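Local coordinates for enoyl-[acyl-carrier-protein] reductase [FMN] (Thermotoga maritima, PDB 5GVJ) that probably reduces the enoyl group of acyl-carrier-protein-bound fatty acids with NADH, using FMN as its cofactor, at residues R195-E201 with I284-V290; V204-Y208 with A264-L270; A215-V221 with R232-T236. The protein carries 1 engineered substitution. All coordinates share one frame; numbering follows the deposited sequence.

Contact 1 of 3, residues R195-E201 with I284-V290. With NA (sodium ion), chain C.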
loop_
_atom_site.group_PDB
_atom_site.type_symbol
_atom_site.label_atom_id
_atom_site.label_comp_id
_atom_site.label_asym_id
_atom_site.label_seq_id
_atom_site.Cartn_x
_atom_site.Cartn_y
_atom_site.Cartn_z
ATOM N N ARG A 195 -1.503 9.619 12.454
ATOM C CA ARG A 195 -0.608 10.768 12.578
ATOM C C ARG A 195 -1.216 11.868 13.451
ATOM O O ARG A 195 -0.511 12.491 14.258
ATOM C CB ARG A 195 -0.258 11.310 11.189
ATOM C CG ARG A 195 0.579 12.595 11.192
ATOM C CD ARG A 195 2.010 12.365 11.719
ATOM N NE ARG A 195 2.134 12.591 13.161
ATOM C CZ ARG A 195 3.293 12.626 13.824
ATOM N NH1 ARG A 195 4.453 12.417 13.186
ATOM N NH2 ARG A 195 3.292 12.854 15.139
ATOM N N PHE A 196 -2.519 12.133 13.311
ATOM C CA PHE A 196 -3.095 13.200 14.128
ATOM C C PHE A 196 -3.505 12.737 15.525
ATOM O O PHE A 196 -3.588 13.572 16.434
ATOM C CB PHE A 196 -4.281 13.850 13.403
ATOM C CG PHE A 196 -3.860 14.781 12.294
ATOM C CD1 PHE A 196 -3.249 15.991 12.585
ATOM C CD2 PHE A 196 -4.038 14.428 10.959
ATOM C CE1 PHE A 196 -2.846 16.856 11.571
ATOM C CE2 PHE A 196 -3.626 15.279 9.926
ATOM C CZ PHE A 196 -3.032 16.490 10.228
ATOM N N VAL A 197 -3.796 11.448 15.723
ATOM C CA VAL A 197 -3.919 10.928 17.087
ATOM C C VAL A 197 -2.616 11.139 17.845
ATOM O O VAL A 197 -2.614 11.446 19.048
ATOM C CB VAL A 197 -4.316 9.441 17.072
ATOM C CG1 VAL A 197 -4.112 8.824 18.454
ATOM C CG2 VAL A 197 -5.759 9.275 16.611
ATOM N N ALA A 198 -1.485 10.971 17.157
ATOM C CA ALA A 198 -0.163 11.198 17.745
ATOM C C ALA A 198 0.231 12.679 17.678
ATOM O O ALA A 198 1.280 13.053 17.156
ATOM C CB ALA A 198 0.876 10.329 17.049
ATOM N N SER A 199 -0.613 13.532 18.259
ATOM C CA SER A 199 -0.339 14.962 18.246
ATOM C C SER A 199 -0.518 15.550 19.639
ATOM O O SER A 199 -1.179 14.969 20.504
ATOM C CB SER A 199 -1.252 15.704 17.269
ATOM O OG SER A 199 -2.573 15.751 17.785
ATOM N N VAL A 200 0.064 16.737 19.837
ATOM C CA VAL A 200 -0.031 17.387 21.148
ATOM C C VAL A 200 -1.487 17.682 21.489
ATOM O O VAL A 200 -1.923 17.498 22.633
ATOM C CB VAL A 200 0.831 18.666 21.189
ATOM C CG1 VAL A 200 0.663 19.394 22.535
ATOM C CG2 VAL A 200 2.292 18.341 20.976
ATOM N N GLU A 201 -2.273 18.101 20.492
ATOM C CA GLU A 201 -3.659 18.489 20.716
ATOM C C GLU A 201 -4.610 17.305 20.744
ATOM O O GLU A 201 -5.802 17.491 21.021
ATOM C CB GLU A 201 -4.102 19.488 19.638
ATOM C CG GLU A 201 -3.393 20.855 19.711
ATOM C CD GLU A 201 -1.985 20.851 19.118
ATOM O OE1 GLU A 201 -1.582 19.822 18.517
ATOM O OE2 GLU A 201 -1.278 21.881 19.247
ATOM N N ILE A 284 5.986 7.020 12.668
ATOM C CA ILE A 284 5.782 8.104 13.620
ATOM C C ILE A 284 6.739 7.889 14.786
ATOM O O ILE A 284 6.664 6.873 15.490
ATOM C CB ILE A 284 4.323 8.163 14.083
ATOM C CG1 ILE A 284 3.426 8.578 12.906
ATOM C CG2 ILE A 284 4.162 9.123 15.266
ATOM C CD1 ILE A 284 1.968 8.233 13.115
ATOM N N ASP A 285 7.656 8.829 14.971
ATOM C CA ASP A 285 8.672 8.704 16.002
ATOM C C ASP A 285 8.585 9.775 17.069
ATOM O O ASP A 285 9.429 9.792 17.977
ATOM C CB ASP A 285 10.064 8.728 15.378
ATOM C CG ASP A 285 10.262 7.583 14.432
ATOM O OD1 ASP A 285 10.056 6.426 14.861
ATOM O OD2 ASP A 285 10.561 7.848 13.255
ATOM N N GLU A 286 7.603 10.664 16.997
ATOM C CA GLU A 286 7.446 11.644 18.062
ATOM C C GLU A 286 6.076 12.289 17.947
ATOM O O GLU A 286 5.460 12.309 16.875
ATOM C CB GLU A 286 8.550 12.705 18.036
ATOM C CG GLU A 286 8.658 13.474 16.752
ATOM C CD GLU A 286 9.683 14.592 16.837
ATOM O OE1 GLU A 286 9.606 15.396 17.787
ATOM O OE2 GLU A 286 10.571 14.659 15.965
ATOM N N ILE A 287 5.603 12.791 19.078
ATOM C CA ILE A 287 4.333 13.505 19.141
ATOM C C ILE A 287 4.584 14.954 18.743
ATOM O O ILE A 287 5.420 15.639 19.344
ATOM C CB ILE A 287 3.719 13.407 20.543
ATOM C CG1 ILE A 287 3.582 11.943 20.969
ATOM C CG2 ILE A 287 2.383 14.124 20.598
ATOM C CD1 ILE A 287 2.773 11.079 20.007
ATOM N N LYS A 288 3.873 15.420 17.718
ATOM C CA LYS A 288 4.076 16.769 17.228
ATOM C C LYS A 288 2.824 17.622 17.417
ATOM O O LYS A 288 1.704 17.105 17.444
ATOM C CB LYS A 288 4.423 16.790 15.734
ATOM C CG LYS A 288 5.721 16.123 15.317
ATOM C CD LYS A 288 5.821 16.255 13.787
ATOM C CE LYS A 288 6.951 15.446 13.190
ATOM N NZ LYS A 288 6.993 15.651 11.712
ATOM N N PRO A 289 2.983 18.937 17.515
ATOM C CA PRO A 289 1.827 19.824 17.380
ATOM C C PRO A 289 1.169 19.640 16.025
ATOM O O PRO A 289 1.832 19.386 15.019
ATOM C CB PRO A 289 2.437 21.225 17.507
ATOM C CG PRO A 289 3.715 21.019 18.248
ATOM C CD PRO A 289 4.227 19.692 17.747
ATOM N N VAL A 290 -0.158 19.782 16.020
ATOM C CA VAL A 290 -0.934 19.724 14.783
ATOM C C VAL A 290 -0.383 20.701 13.753
ATOM O O VAL A 290 -0.229 20.359 12.575
ATOM C CB VAL A 290 -2.423 19.982 15.092
ATOM C CG1 VAL A 290 -3.189 20.420 13.834
ATOM C CG2 VAL A 290 -3.043 18.720 15.684
HETATM NA NA NA C . 6.242 4.620 15.918
HETATM O O HOH W 1 7.487 11.707 13.724
HETATM O O HOH W 2 8.501 4.328 14.891
#
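Arg-195 NH2 makes two hydrogen bonds, one to each segment. One goes across the contact to Glu-286 O, 2.8 Å from Arg-195 NH2 and in the plane of that carbonyl. The other goes to Ala-198 O, 2.9 Å from Arg-195 NH2. Both acceptors lie in the guanidinium plane, at its edge. A water in the same plane accepts from Arg-195 NH1 and from Asp-285 N. These partners fix the rotation of the group. Ile-284 CG2 packs over one guanidinium face, toward the rim. CG of Arg-195 lies opposite the backbone N (chi1 175°), and bends at chi2 and chi3 then carry the group to these carbonyls. Lys-288 runs close by, with CE 3.9 Å from Arg-195 NH1; its NZ forms a salt bridge with Asp-296, which probably eases the closeness of two positive charges. With an alanine here, Glu-286 O and Ala-198 O would probably lose their common donor, and Ile-284 CG2 would lose the flat group it packs on.

Ala-198 CB packs against Ile-287 CD1 at 3.6 Å. Farther along, a single backbone bridge joins Ser-199 and Lys-288, and Val-200 N donates to Lys-288 O at 2.9 Å. Glu-201 OE1 then accepts from Val-290 N at 2.9 Å, in a nearly straight bond (168°) on the syn side but 34° out of the carboxylate plane. Val-290 opens helix 290-309.

Ile-284 O also binds the sodium ion, with Ile-212, Val-213, Ala-215 and Ala-281. Thr-194 and Ser-280, which bind FMN in another structure of this protein, lie close to the Ile-284 side chain. The short helix 193-197 follows strand 189-191, the last strand of the parallel barrel, an arrangement consistent with the cofactor end of a TIM-barrel flavoprotein.

Contact 2 of 3, residues V204-Y208 with A264-L270; sequences VHPVY and AVVEGDL
The start of helix 206-214 meets the 264-270 segment, which continues from helix 260-265, through one backbone hydrogen bond, His-205 N to Val-265 O at 2.9 Å. His-205 is the N-cap of its helix. With chi1 at -168°, the ring swings away from the backbone N and beside the carbonyl carbon, where His-205 ND1 accepts from Val-207 N at 3.0 Å, close to the ring plane. This capping bond holds the imidazole at a fixed tilt. One ring face then lies against the chain at Glu-267 and Gly-268. Gly-268 CA makes a CH-pi contact there, 3.8 Å from the ring centroid of His-205. Pro-206 CD touches the opposite face. Gly-268 has positive phi, and a beta carbon on it would run into His-205 ND1.

Val-207 CG1 presses tightly on Leu-270 CD2, at 3.4 Å. On the other flank, Tyr-208 CE2 touches Val-265 CG2 at 3.5 Å and also reaches Ala-264 CB. Ala-264 O lies at the edge of the same ring. Val-204 CG1 meets Val-265 CG1.

Around the contact, Tyr-208 packs on Phe-275 and on Val-197 of helix 193-197, which Val-204 touches as well. Trp-24 touches Val-265. Leu-270 reaches back to Lys-211 in helix 206-214, so the 264-270 segment is packed along the first turns of that helix.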
loop_
_atom_site.group_PDB
_atom_site.type_symbol
_atom_site.label_atom_id
_atom_site.label_comp_id
_atom_site.label_asym_id
_atom_site.label_seq_id
_atom_site.Cartn_x
_atom_site.Cartn_y
_atom_site.Cartn_z
ATOM N N VAL A 204 -6.199 11.616 23.315
ATOM C CA VAL A 204 -6.052 10.222 23.693
ATOM C C VAL A 204 -5.068 10.124 24.858
ATOM O O VAL A 204 -4.212 10.995 25.054
ATOM C CB VAL A 204 -5.604 9.371 22.486
ATOM C CG1 VAL A 204 -6.486 9.667 21.286
ATOM C CG2 VAL A 204 -4.156 9.647 22.131
ATOM N N HIS A 205 -5.204 9.064 25.643
ATOM C CA HIS A 205 -4.386 8.884 26.842
ATOM C C HIS A 205 -2.899 8.918 26.485
ATOM O O HIS A 205 -2.507 8.422 25.420
ATOM C CB HIS A 205 -4.745 7.550 27.503
ATOM C CG HIS A 205 -4.190 7.374 28.884
ATOM N ND1 HIS A 205 -2.891 6.984 29.121
ATOM C CD2 HIS A 205 -4.772 7.501 30.102
ATOM C CE1 HIS A 205 -2.689 6.892 30.423
ATOM N NE2 HIS A 205 -3.816 7.200 31.042
ATOM N N PRO A 206 -2.045 9.502 27.339
ATOM C CA PRO A 206 -0.602 9.539 27.029
ATOM C C PRO A 206 -0.010 8.189 26.656
ATOM O O PRO A 206 0.909 8.133 25.830
ATOM C CB PRO A 206 0.014 10.084 28.327
ATOM C CG PRO A 206 -1.063 10.945 28.913
ATOM C CD PRO A 206 -2.361 10.224 28.589
ATOM N N VAL A 207 -0.522 7.096 27.223
ATOM C CA VAL A 207 0.002 5.767 26.903
ATOM C C VAL A 207 -0.292 5.418 25.450
ATOM O O VAL A 207 0.524 4.782 24.764
ATOM C CB VAL A 207 -0.596 4.724 27.863
ATOM C CG1 VAL A 207 -0.367 3.332 27.332
ATOM C CG2 VAL A 207 0.011 4.880 29.252
ATOM N N TYR A 208 -1.482 5.792 24.976
ATOM C CA TYR A 208 -1.830 5.595 23.573
ATOM C C TYR A 208 -0.802 6.267 22.675
ATOM O O TYR A 208 -0.292 5.657 21.729
ATOM C CB TYR A 208 -3.230 6.152 23.315
ATOM C CG TYR A 208 -4.004 5.505 22.194
ATOM C CD1 TYR A 208 -3.626 5.675 20.864
ATOM C CD2 TYR A 208 -5.138 4.752 22.461
ATOM C CE1 TYR A 208 -4.354 5.087 19.829
ATOM C CE2 TYR A 208 -5.871 4.166 21.437
ATOM C CZ TYR A 208 -5.474 4.336 20.124
ATOM O OH TYR A 208 -6.205 3.755 19.112
ATOM N N ALA A 264 -8.709 1.794 25.790
ATOM C CA ALA A 264 -7.399 2.201 25.290
ATOM C C ALA A 264 -7.318 3.715 25.147
ATOM O O ALA A 264 -6.397 4.350 25.674
ATOM C CB ALA A 264 -7.106 1.514 23.954
ATOM N N VAL A 265 -8.287 4.313 24.449
ATOM C CA VAL A 265 -8.240 5.744 24.156
ATOM C C VAL A 265 -8.371 6.571 25.429
ATOM O O VAL A 265 -7.593 7.503 25.667
ATOM C CB VAL A 265 -9.334 6.120 23.137
ATOM C CG1 VAL A 265 -9.433 7.638 23.017
ATOM C CG2 VAL A 265 -9.035 5.505 21.790
ATOM N N VAL A 266 -9.364 6.270 26.253
ATOM C CA VAL A 266 -9.639 7.118 27.408
ATOM C C VAL A 266 -8.779 6.734 28.601
ATOM O O VAL A 266 -8.234 7.609 29.275
ATOM C CB VAL A 266 -11.139 7.077 27.766
ATOM C CG1 VAL A 266 -11.416 7.967 28.972
ATOM C CG2 VAL A 266 -11.970 7.512 26.583
ATOM N N GLU A 267 -8.629 5.437 28.866
ATOM C CA GLU A 267 -7.946 4.962 30.064
ATOM C C GLU A 267 -6.512 4.512 29.811
ATOM O O GLU A 267 -5.794 4.234 30.776
ATOM C CB GLU A 267 -8.726 3.798 30.694
ATOM C CG GLU A 267 -10.238 3.940 30.637
ATOM C CD GLU A 267 -10.841 4.364 31.962
ATOM O OE1 GLU A 267 -11.975 4.891 31.952
ATOM O OE2 GLU A 267 -10.191 4.164 33.011
ATOM N N GLY A 268 -6.077 4.421 28.555
ATOM C CA GLY A 268 -4.750 3.888 28.290
ATOM C C GLY A 268 -4.518 2.504 28.857
ATOM O O GLY A 268 -3.404 2.194 29.294
ATOM N N ASP A 269 -5.543 1.658 28.855
ATOM C CA ASP A 269 -5.478 0.342 29.483
ATOM C C ASP A 269 -4.713 -0.623 28.575
ATOM O O ASP A 269 -5.238 -1.071 27.553
ATOM C CB ASP A 269 -6.894 -0.148 29.773
ATOM C CG ASP A 269 -6.933 -1.532 30.397
ATOM O OD1 ASP A 269 -5.868 -2.098 30.704
ATOM O OD2 ASP A 269 -8.048 -2.057 30.592
ATOM N N LEU A 270 -3.474 -0.954 28.953
ATOM C CA LEU A 270 -2.697 -1.918 28.177
ATOM C C LEU A 270 -3.242 -3.329 28.296
ATOM O O LEU A 270 -2.946 -4.169 27.442
ATOM C CB LEU A 270 -1.235 -1.945 28.617
ATOM C CG LEU A 270 -0.275 -0.847 28.179
ATOM C CD1 LEU A 270 -0.428 -0.549 26.687
ATOM C CD2 LEU A 270 -0.487 0.376 29.027
#

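Contact 3 of 3, residues A215-V221 with R232-T236. With NA (sodium ion), chain C.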
loop_
_atom_site.group_PDB
_atom_site.type_symbol
_atom_site.label_atom_id
_atom_site.label_comp_id
_atom_site.label_asym_id
_atom_site.label_seq_id
_atom_site.Cartn_x
_atom_site.Cartn_y
_atom_site.Cartn_z
ATOM N N ALA A 215 5.815 1.988 18.471
ATOM C CA ALA A 215 5.434 0.909 17.569
ATOM C C ALA A 215 6.193 1.003 16.251
ATOM O O ALA A 215 6.390 2.093 15.709
ATOM C CB ALA A 215 3.931 0.953 17.294
ATOM N N SER A 216 6.605 -0.155 15.728
ATOM C CA SER A 216 7.228 -0.252 14.415
ATOM C C SER A 216 6.176 -0.557 13.347
ATOM O O SER A 216 4.991 -0.733 13.637
ATOM C CB SER A 216 8.290 -1.347 14.414
ATOM O OG SER A 216 7.642 -2.603 14.430
ATOM N N ILE A 217 6.618 -0.666 12.086
ATOM C CA ILE A 217 5.678 -0.958 11.004
ATOM C C ILE A 217 5.103 -2.366 11.110
ATOM O O ILE A 217 4.097 -2.670 10.458
ATOM C CB ILE A 217 6.338 -0.749 9.623
ATOM C CG1 ILE A 217 7.517 -1.711 9.436
ATOM C CG2 ILE A 217 6.790 0.706 9.466
ATOM C CD1 ILE A 217 8.227 -1.546 8.086
ATOM N N ARG A 218 5.710 -3.235 11.925
ATOM C CA ARG A 218 5.275 -4.619 12.081
ATOM C C ARG A 218 4.530 -4.864 13.387
ATOM O O ARG A 218 4.229 -6.016 13.708
ATOM C CB ARG A 218 6.481 -5.566 12.002
ATOM C CG ARG A 218 7.067 -5.713 10.614
ATOM C CD ARG A 218 8.109 -6.840 10.564
ATOM N NE ARG A 218 9.216 -6.578 11.484
ATOM C CZ ARG A 218 10.212 -7.431 11.711
ATOM N NH1 ARG A 218 10.236 -8.598 11.077
ATOM N NH2 ARG A 218 11.183 -7.117 12.566
ATOM N N ASP A 219 4.224 -3.819 14.155
ATOM C CA ASP A 219 3.679 -4.011 15.489
ATOM C C ASP A 219 2.159 -3.953 15.534
ATOM O O ASP A 219 1.594 -3.765 16.614
ATOM C CB ASP A 219 4.263 -2.985 16.454
ATOM C CG ASP A 219 5.660 -3.355 16.912
ATOM O OD1 ASP A 219 6.023 -4.550 16.844
ATOM O OD2 ASP A 219 6.391 -2.445 17.338
ATOM N N THR A 220 1.479 -4.098 14.401
ATOM C CA THR A 220 0.032 -4.240 14.448
ATOM C C THR A 220 -0.356 -5.659 14.054
ATOM O O THR A 220 0.426 -6.394 13.446
ATOM C CB THR A 220 -0.683 -3.224 13.544
ATOM O OG1 THR A 220 -0.454 -3.563 12.173
ATOM C CG2 THR A 220 -0.187 -1.803 13.810
ATOM N N VAL A 221 -1.568 -6.047 14.446
ATOM C CA VAL A 221 -2.148 -7.340 14.106
ATOM C C VAL A 221 -3.561 -7.110 13.623
ATOM O O VAL A 221 -4.225 -6.152 14.028
ATOM C CB VAL A 221 -2.199 -8.323 15.292
ATOM C CG1 VAL A 221 -0.929 -9.064 15.422
ATOM C CG2 VAL A 221 -2.519 -7.582 16.568
ATOM N N ARG A 232 -7.530 -3.804 12.706
ATOM C CA ARG A 232 -6.093 -3.715 12.937
ATOM C C ARG A 232 -5.834 -2.981 14.246
ATOM O O ARG A 232 -6.289 -1.846 14.428
ATOM C CB ARG A 232 -5.379 -3.003 11.791
ATOM C CG ARG A 232 -3.862 -2.910 11.986
ATOM C CD ARG A 232 -3.186 -2.301 10.772
ATOM N NE ARG A 232 -3.505 -3.035 9.547
ATOM C CZ ARG A 232 -2.860 -4.122 9.138
ATOM N NH1 ARG A 232 -1.859 -4.610 9.860
ATOM N NH2 ARG A 232 -3.226 -4.727 8.008
ATOM N N VAL A 233 -5.096 -3.631 15.147
ATOM C CA VAL A 233 -4.741 -3.051 16.432
ATOM C C VAL A 233 -3.280 -3.358 16.743
ATOM O O VAL A 233 -2.665 -4.258 16.165
ATOM C CB VAL A 233 -5.640 -3.563 17.584
ATOM C CG1 VAL A 233 -7.088 -3.128 17.380
ATOM C CG2 VAL A 233 -5.534 -5.076 17.717
ATOM N N LEU A 234 -2.741 -2.590 17.682
ATOM C CA LEU A 234 -1.386 -2.798 18.173
ATOM C C LEU A 234 -1.246 -4.189 18.787
ATOM O O LEU A 234 -2.203 -4.749 19.327
ATOM C CB LEU A 234 -1.058 -1.713 19.203
ATOM C CG LEU A 234 0.147 -0.789 19.008
ATOM C CD1 LEU A 234 0.537 -0.677 17.554
ATOM C CD2 LEU A 234 -0.168 0.581 19.566
ATOM N N ARG A 235 -0.038 -4.759 18.690
ATOM C CA ARG A 235 0.239 -6.087 19.236
ATOM C C ARG A 235 0.323 -6.060 20.761
ATOM O O ARG A 235 1.401 -6.243 21.334
ATOM C CB ARG A 235 1.536 -6.655 18.647
ATOM C CG ARG A 235 1.397 -7.098 17.201
ATOM C CD ARG A 235 2.629 -7.850 16.685
ATOM N NE ARG A 235 2.514 -8.102 15.251
ATOM C CZ ARG A 235 2.188 -9.276 14.720
ATOM N NH1 ARG A 235 1.941 -10.313 15.507
ATOM N NH2 ARG A 235 2.098 -9.410 13.403
ATOM N N THR A 236 -0.805 -5.855 21.415
ATOM C CA THR A 236 -0.972 -5.674 22.848
ATOM C C THR A 236 -1.413 -6.984 23.501
ATOM O O THR A 236 -1.831 -7.919 22.813
ATOM C CB THR A 236 -2.006 -4.559 23.095
ATOM O OG1 THR A 236 -1.723 -3.877 24.320
ATOM C CG2 THR A 236 -3.396 -5.122 23.159
HETATM NA NA NA C . 6.242 4.620 15.918
HETATM O O HOH W 2 8.501 4.328 14.891
#
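Arg-235 CB lies 3.5 Å from Asp-219 O, and its CG packs beside Val-221 CG1. CD passes Arg-218 O, and the chain is extended from CG to NE. Arg-235 NE donates to Arg-218 O at 3.1 Å, in the plane of that carbonyl but tilted from the guanidinium plane. CZ lies close under Val-221 CG1, which sits over the centre of one guanidinium face. Arg-235 NH1 is also close to Val-221 CG1, at 3.1 Å. At the tip, NH2 forms a salt bridge with Glu-149 of the second subunit. One arginine thus spans the turn of its own chain and the subunit boundary.

Its backbone joins in too, since Arg-235 N donates to Asp-219 O at 2.8 Å. Next to it, Thr-220 and Leu-234 are a non-hydrogen-bonded antiparallel pair. Val-221 and Val-233 follow as a hydrogen-bonded pair, with Val-221 N donating to Val-233 O at 2.7 Å and Val-233 N donating back to Val-221 O. Their side chains lie on one sheet face and meet through their CG2 atoms.

Arg-232 NH1 donates to Thr-220 OG1 at 2.9 Å. The hydroxyl lies in the guanidinium plane, at its edge. Arg-232 NH2 bonds outside, to Met-141 O. Leu-234 CD1 meets Ala-215 CB at 3.8 Å. From Ser-216 to Asp-219 the chain makes a type I turn. Asp-219 OD2 steadies it by accepting from Ser-216 N, and Ser-216 OG accepts from Arg-218 N in an ST turn. Ala-215 O, just before this turn, binds the sodium ion at 2.5 Å.

Strands 220-223 and 231-234 form a beta hairpin after helix 206-214. Strand 231-234 also pairs with 145-146, next to the FMN-binding Gly-144. Helix 237-242 packs on the valine face through Ala-239, and Phe-275 and Val-277 touch Leu-234.

Each contact mixes buried and exposed residues. Contact 1 lies nearest the middle of the chain, its centre about 14 Å from the chain centre, against about 19 Å and 18 Å for the centres of contacts 2 and 3. Contact 3 reaches the second subunit, while no other chain touches contacts 1 and 2. Contact 1 rests on an arginine and a carboxylate that bind backbone atoms, contact 2 on an imidazole cap and apolar packing, and contact 3 on strand pairing. Contacts 1 and 3 share the sodium ion and one water. Contact 2 touches contact 1 through Val-197 and contact 3 through Leu-270 and Thr-236. Helix 206-214 leads from contact 2 into contact 3.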